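Local structure of geranyltranstransferase (Staphylococcus aureus, 1RTR) at residues Leu4-Ser18 against Leu38-Leu52. The protein probably catalyses the condensation of isopentenyl diphosphate with allylic diphosphates to make farnesyl diphosphate, a precursor in isoprenoid biosynthesis. Numbering follows the deposited sequence.
Sequences LPMNKLIDEVNNELS and LNAGGKRIRPVLLLL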
loop_
_atom_site.group_PDB
_atom_site.type_symbol
_atom_site.label_atom_id
_atom_site.label_comp_id
_atom_site.label_asym_id
_atom_site.label_seq_id
_atom_site.Cartn_x
_atom_site.Cartn_y
_atom_site.Cartn_z
ATOM N N LEU A 4 -10.751 28.306 11.592
ATOM C CA LEU A 4 -11.168 26.904 11.608
ATOM C C LEU A 4 -10.876 26.268 12.964
ATOM O O LEU A 4 -9.757 25.786 13.201
ATOM C CB LEU A 4 -10.483 26.092 10.496
ATOM C CG LEU A 4 -10.304 26.650 9.084
ATOM C CD1 LEU A 4 -9.379 25.746 8.295
ATOM C CD2 LEU A 4 -11.636 26.805 8.369
ATOM N N PRO A 5 -11.873 26.273 13.855
ATOM C CA PRO A 5 -11.748 25.599 15.151
ATOM C C PRO A 5 -11.281 24.163 14.937
ATOM O O PRO A 5 -11.755 23.498 14.010
ATOM C CB PRO A 5 -13.179 25.624 15.700
ATOM C CG PRO A 5 -13.814 26.812 15.054
ATOM C CD PRO A 5 -13.190 26.922 13.696
ATOM N N MET A 6 -10.346 23.712 15.769
ATOM C CA MET A 6 -9.785 22.372 15.647
ATOM C C MET A 6 -10.868 21.301 15.738
ATOM O O MET A 6 -10.899 20.384 14.912
ATOM C CB MET A 6 -8.696 22.135 16.700
ATOM C CG MET A 6 -8.060 20.753 16.639
ATOM S SD MET A 6 -6.297 20.800 16.271
ATOM C CE MET A 6 -5.755 19.230 17.072
ATOM N N ASN A 7 -11.755 21.424 16.724
ATOM C CA ASN A 7 -12.821 20.437 16.914
ATOM C C ASN A 7 -13.811 20.361 15.748
ATOM O O ASN A 7 -14.447 19.326 15.544
ATOM C CB ASN A 7 -13.569 20.679 18.221
ATOM C CG ASN A 7 -13.993 22.109 18.373
ATOM O OD1 ASN A 7 -13.244 22.928 18.901
ATOM N ND2 ASN A 7 -15.190 22.434 17.890
ATOM N N LYS A 8 -13.938 21.445 14.985
ATOM C CA LYS A 8 -14.808 21.435 13.813
ATOM C C LYS A 8 -14.176 20.733 12.608
ATOM O O LYS A 8 -14.898 20.182 11.766
ATOM C CB LYS A 8 -15.283 22.845 13.450
ATOM C CG LYS A 8 -16.594 23.237 14.135
ATOM C CD LYS A 8 -17.805 22.808 13.317
ATOM C CE LYS A 8 -18.903 23.871 13.356
ATOM N NZ LYS A 8 -19.824 23.658 14.510
ATOM N N LEU A 9 -12.844 20.751 12.523
ATOM C CA LEU A 9 -12.132 19.961 11.522
ATOM C C LEU A 9 -12.147 18.468 11.874
ATOM O O LEU A 9 -12.463 17.634 11.026
ATOM C CB LEU A 9 -10.703 20.459 11.340
ATOM C CG LEU A 9 -10.500 21.534 10.277
ATOM C CD1 LEU A 9 -9.148 22.158 10.469
ATOM C CD2 LEU A 9 -10.620 20.974 8.881
ATOM N N ILE A 10 -11.818 18.148 13.125
ATOM C CA ILE A 10 -11.915 16.785 13.649
ATOM C C ILE A 10 -13.274 16.165 13.325
ATOM O O ILE A 10 -13.348 15.004 12.921
ATOM C CB ILE A 10 -11.663 16.765 15.183
ATOM C CG1 ILE A 10 -10.223 17.178 15.502
ATOM C CG2 ILE A 10 -11.971 15.390 15.777
ATOM C CD1 ILE A 10 -9.859 17.143 16.993
ATOM N N ASP A 11 -14.337 16.950 13.500
ATOM C CA ASP A 11 -15.706 16.509 13.237
ATOM C C ASP A 11 -15.911 16.178 11.773
ATOM O O ASP A 11 -16.463 15.126 11.445
ATOM C CB ASP A 11 -16.711 17.584 13.653
ATOM C CG ASP A 11 -16.950 17.614 15.148
ATOM O OD1 ASP A 11 -17.525 18.620 15.624
ATOM O OD2 ASP A 11 -16.590 16.690 15.924
ATOM N N GLU A 12 -15.463 17.076 10.901
ATOM C CA GLU A 12 -15.581 16.869 9.467
ATOM C C GLU A 12 -14.806 15.633 9.015
ATOM O O GLU A 12 -15.318 14.836 8.224
ATOM C CB GLU A 12 -15.133 18.100 8.692
ATOM C CG GLU A 12 -15.608 18.079 7.254
ATOM C CD GLU A 12 -15.182 19.299 6.478
ATOM O OE1 GLU A 12 -14.638 20.249 7.088
ATOM O OE2 GLU A 12 -15.403 19.310 5.253
ATOM N N VAL A 13 -13.590 15.475 9.537
ATOM C CA VAL A 13 -12.772 14.298 9.270
ATOM C C VAL A 13 -13.527 13.043 9.707
ATOM O O VAL A 13 -13.646 12.085 8.938
ATOM C CB VAL A 13 -11.349 14.404 9.925
ATOM C CG1 VAL A 13 -10.663 13.050 10.027
ATOM C CG2 VAL A 13 -10.471 15.355 9.135
ATOM N N ASN A 14 -14.066 13.061 10.920
ATOM C CA ASN A 14 -14.825 11.917 11.419
ATOM C C ASN A 14 -16.039 11.546 10.548
ATOM O O ASN A 14 -16.271 10.362 10.295
ATOM C CB ASN A 14 -15.228 12.117 12.880
ATOM C CG ASN A 14 -14.041 12.017 13.846
ATOM O OD1 ASN A 14 -14.103 12.526 14.969
ATOM N ND2 ASN A 14 -12.966 11.353 13.417
ATOM N N ASN A 15 -16.783 12.546 10.064
ATOM C CA ASN A 15 -17.933 12.286 9.188
ATOM C C ASN A 15 -17.496 11.659 7.868
ATOM O O ASN A 15 -18.106 10.698 7.390
ATOM C CB ASN A 15 -18.755 13.561 8.956
ATOM C CG ASN A 15 -19.390 14.096 10.234
ATOM O OD1 ASN A 15 -19.817 13.335 11.099
ATOM N ND2 ASN A 15 -19.450 15.416 10.353
ATOM N N GLU A 16 -16.423 12.190 7.298
ATOM C CA GLU A 16 -15.860 11.633 6.071
ATOM C C GLU A 16 -15.322 10.212 6.259
ATOM O O GLU A 16 -15.501 9.369 5.391
ATOM C CB GLU A 16 -14.789 12.554 5.496
ATOM C CG GLU A 16 -15.331 13.901 5.046
ATOM C CD GLU A 16 -15.898 13.881 3.635
ATOM O OE1 GLU A 16 -15.896 12.806 2.981
ATOM O OE2 GLU A 16 -16.333 14.958 3.170
ATOM N N LEU A 17 -14.692 9.943 7.395
ATOM C CA LEU A 17 -14.114 8.627 7.637
ATOM C C LEU A 17 -15.165 7.546 7.895
ATOM O O LEU A 17 -14.939 6.387 7.561
ATOM C CB LEU A 17 -13.113 8.669 8.794
ATOM C CG LEU A 17 -11.762 9.365 8.606
ATOM C CD1 LEU A 17 -11.044 9.429 9.941
ATOM C CD2 LEU A 17 -10.886 8.671 7.578
ATOM N N SER A 18 -16.298 7.923 8.495
ATOM C CA SER A 18 -17.384 6.982 8.800
ATOM C C SER A 18 -18.066 6.455 7.536
ATOM O O SER A 18 -18.681 5.383 7.540
ATOM C CB SER A 18 -18.434 7.638 9.708
ATOM O OG SER A 18 -19.230 8.574 8.994
ATOM N N LEU A 38 -11.002 2.473 11.580
ATOM C CA LEU A 38 -11.064 3.811 11.015
ATOM C C LEU A 38 -11.872 4.751 11.903
ATOM O O LEU A 38 -11.570 5.945 11.978
ATOM C CB LEU A 38 -11.654 3.759 9.602
ATOM C CG LEU A 38 -11.132 4.686 8.500
ATOM C CD1 LEU A 38 -9.600 4.723 8.417
ATOM C CD2 LEU A 38 -11.740 4.268 7.166
ATOM N N ASN A 39 -12.886 4.205 12.577
ATOM C CA ASN A 39 -13.746 4.978 13.478
ATOM C C ASN A 39 -13.375 4.881 14.959
ATOM O O ASN A 39 -14.029 5.510 15.793
ATOM C CB ASN A 39 -15.215 4.583 13.303
ATOM C CG ASN A 39 -15.764 4.980 11.960
ATOM O OD1 ASN A 39 -16.388 4.171 11.274
ATOM N ND2 ASN A 39 -15.538 6.228 11.568
ATOM N N ALA A 40 -12.335 4.103 15.277
ATOM C CA ALA A 40 -11.806 3.981 16.644
ATOM C C ALA A 40 -11.829 5.319 17.359
ATOM O O ALA A 40 -12.099 5.386 18.560
ATOM C CB ALA A 40 -10.383 3.412 16.637
ATOM N N GLY A 41 -11.562 6.382 16.606
ATOM C CA GLY A 41 -11.613 7.727 17.134
ATOM C C GLY A 41 -10.301 8.029 17.818
ATOM O O GLY A 41 -9.930 7.378 18.811
ATOM N N GLY A 42 -9.586 8.998 17.262
ATOM C CA GLY A 42 -8.370 9.499 17.861
ATOM C C GLY A 42 -8.396 11.008 17.839
ATOM O O GLY A 42 -9.462 11.625 17.752
ATOM N N LYS A 43 -7.210 11.600 17.912
ATOM C CA LYS A 43 -7.064 13.046 17.914
ATOM C C LYS A 43 -7.107 13.595 16.478
ATOM O O LYS A 43 -7.457 14.763 16.257
ATOM C CB LYS A 43 -5.757 13.432 18.633
ATOM C CG LYS A 43 -5.483 12.669 19.968
ATOM C CD LYS A 43 -4.013 12.841 20.472
ATOM C CE LYS A 43 -3.914 13.022 22.014
ATOM N NZ LYS A 43 -3.960 11.721 22.786
ATOM N N ARG A 44 -6.758 12.731 15.516
ATOM C CA ARG A 44 -6.729 13.039 14.070
ATOM C C ARG A 44 -5.746 14.139 13.665
ATOM O O ARG A 44 -6.020 14.900 12.731
ATOM C CB ARG A 44 -8.138 13.366 13.525
ATOM C CG ARG A 44 -9.221 12.402 13.912
ATOM C CD ARG A 44 -9.135 11.061 13.249
ATOM N NE ARG A 44 -10.375 10.324 13.424
ATOM C CZ ARG A 44 -10.494 9.009 13.340
ATOM N NH1 ARG A 44 -11.681 8.444 13.518
ATOM N NH2 ARG A 44 -9.441 8.254 13.068
ATOM N N ILE A 45 -4.603 14.225 14.347
ATOM C CA ILE A 45 -3.667 15.336 14.121
ATOM C C ILE A 45 -3.076 15.344 12.730
ATOM O O ILE A 45 -2.848 16.415 12.175
ATOM C CB ILE A 45 -2.533 15.397 15.175
ATOM C CG1 ILE A 45 -1.975 14.010 15.454
ATOM C CG2 ILE A 45 -3.006 16.072 16.462
ATOM C CD1 ILE A 45 -0.623 13.788 14.806
ATOM N N ARG A 46 -2.842 14.155 12.166
ATOM C CA ARG A 46 -2.216 14.054 10.842
ATOM C C ARG A 46 -3.075 14.697 9.757
ATOM O O ARG A 46 -2.596 15.621 9.090
ATOM C CB ARG A 46 -1.837 12.617 10.480
ATOM C CG ARG A 46 -0.658 12.088 11.245
ATOM C CD ARG A 46 -0.621 10.588 11.294
ATOM N NE ARG A 46 0.392 10.088 12.210
ATOM C CZ ARG A 46 0.228 9.940 13.521
ATOM N NH1 ARG A 46 1.224 9.468 14.257
ATOM N NH2 ARG A 46 -0.919 10.252 14.102
ATOM N N PRO A 47 -4.328 14.240 9.585
ATOM C CA PRO A 47 -5.259 14.897 8.660
ATOM C C PRO A 47 -5.427 16.363 8.982
ATOM O O PRO A 47 -5.382 17.189 8.070
ATOM C CB PRO A 47 -6.595 14.150 8.877
ATOM C CG PRO A 47 -6.422 13.308 10.075
ATOM C CD PRO A 47 -4.945 13.057 10.207
ATOM N N VAL A 48 -5.597 16.684 10.261
ATOM C CA VAL A 48 -5.845 18.063 10.664
ATOM C C VAL A 48 -4.660 18.957 10.323
ATOM O O VAL A 48 -4.841 20.056 9.776
ATOM C CB VAL A 48 -6.238 18.153 12.142
ATOM C CG1 VAL A 48 -5.928 19.527 12.699
ATOM C CG2 VAL A 48 -7.741 17.850 12.299
ATOM N N LEU A 49 -3.454 18.471 10.621
ATOM C CA LEU A 49 -2.219 19.141 10.224
ATOM C C LEU A 49 -2.232 19.486 8.751
ATOM O O LEU A 49 -1.952 20.627 8.392
ATOM C CB LEU A 49 -0.996 18.280 10.550
ATOM C CG LEU A 49 0.387 18.912 10.364
ATOM C CD1 LEU A 49 0.479 20.275 11.061
ATOM C CD2 LEU A 49 1.458 17.980 10.894
ATOM N N LEU A 50 -2.569 18.513 7.903
ATOM C CA LEU A 50 -2.555 18.720 6.451
ATOM C C LEU A 50 -3.564 19.802 6.046
ATOM O O LEU A 50 -3.230 20.750 5.318
ATOM C CB LEU A 50 -2.779 17.386 5.720
ATOM C CG LEU A 50 -3.237 17.119 4.270
ATOM C CD1 LEU A 50 -3.020 18.221 3.260
ATOM C CD2 LEU A 50 -2.600 15.836 3.769
ATOM N N LEU A 51 -4.789 19.658 6.545
ATOM C CA LEU A 51 -5.845 20.650 6.357
ATOM C C LEU A 51 -5.419 22.056 6.802
ATOM O O LEU A 51 -5.498 23.012 6.014
ATOM C CB LEU A 51 -7.115 20.194 7.091
ATOM C CG LEU A 51 -8.152 19.304 6.366
ATOM C CD1 LEU A 51 -7.720 18.766 4.974
ATOM C CD2 LEU A 51 -8.625 18.177 7.274
ATOM N N LEU A 52 -4.938 22.187 8.042
ATOM C CA LEU A 52 -4.508 23.502 8.559
ATOM C C LEU A 52 -3.326 24.103 7.794
ATOM O O LEU A 52 -3.290 25.323 7.570
ATOM C CB LEU A 52 -4.238 23.456 10.070
ATOM C CG LEU A 52 -5.498 23.247 10.941
ATOM C CD1 LEU A 52 -5.170 22.849 12.353
ATOM C CD2 LEU A 52 -6.397 24.471 10.939
#
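Arg-44 meets helix 6-18 along nearly its whole side chain. From CB, which starts toward that helix, the chain bends at chi2 (-71°) and runs back over the loop 39-43. CG and CD lie against Val-13, with CD 4.1 Å from Val-13 CG1, and three methylenes make such apolar contact possible for a charged residue. NE comes next, 3.7 Å from Leu-17 CD1 and facing the Asn-14 amide, which stands at the edge of the guanidinium, in its plane. The flat tip is sandwiched: Leu-17 CD1 sits over the centre of one face, 3.5 Å from CZ, and the backbone N of Gly-42 lies over the opposite face. At the far end NH1 donates to the carbonyl O of Leu-38 at 2.9 Å, a bond lying in the carbonyl plane though tilted 26° from the guanidinium, while NH2 adds a weak second bond to the same oxygen and a salt bridge to Glu-72 of helix 65-83.

Beyond Arg-44 the interface is aliphatic. Leu-9 forks between the consecutive Leu-51 and Leu-52, about one turn beyond Val-48: its CD1 reaches Leu-52 CD2 at 3.6 Å and its CD2 reaches Leu-51 CD2 at 3.8 Å. The two short branches of Val-48 let one residue face two sides, CG2 to Leu-9 and Ile-10 and CG1 to the sulfur of Met-6 (3.8 Å), whose unbranched chain crosses it at about a right angle. Val-13 likewise divides its methyls, CG2 resting on Pro-47 and Leu-51.

The short helical segments cross at 115°, with 9.9 Å between axes, in the all-helical prenyl synthase fold. The union rests chiefly on apolar burial, while the salt bridge to Glu-72 probably offsets the cost of burying the guanidinium charge and Arg-44 ties the loop ahead of helix 45-52 to Leu-38.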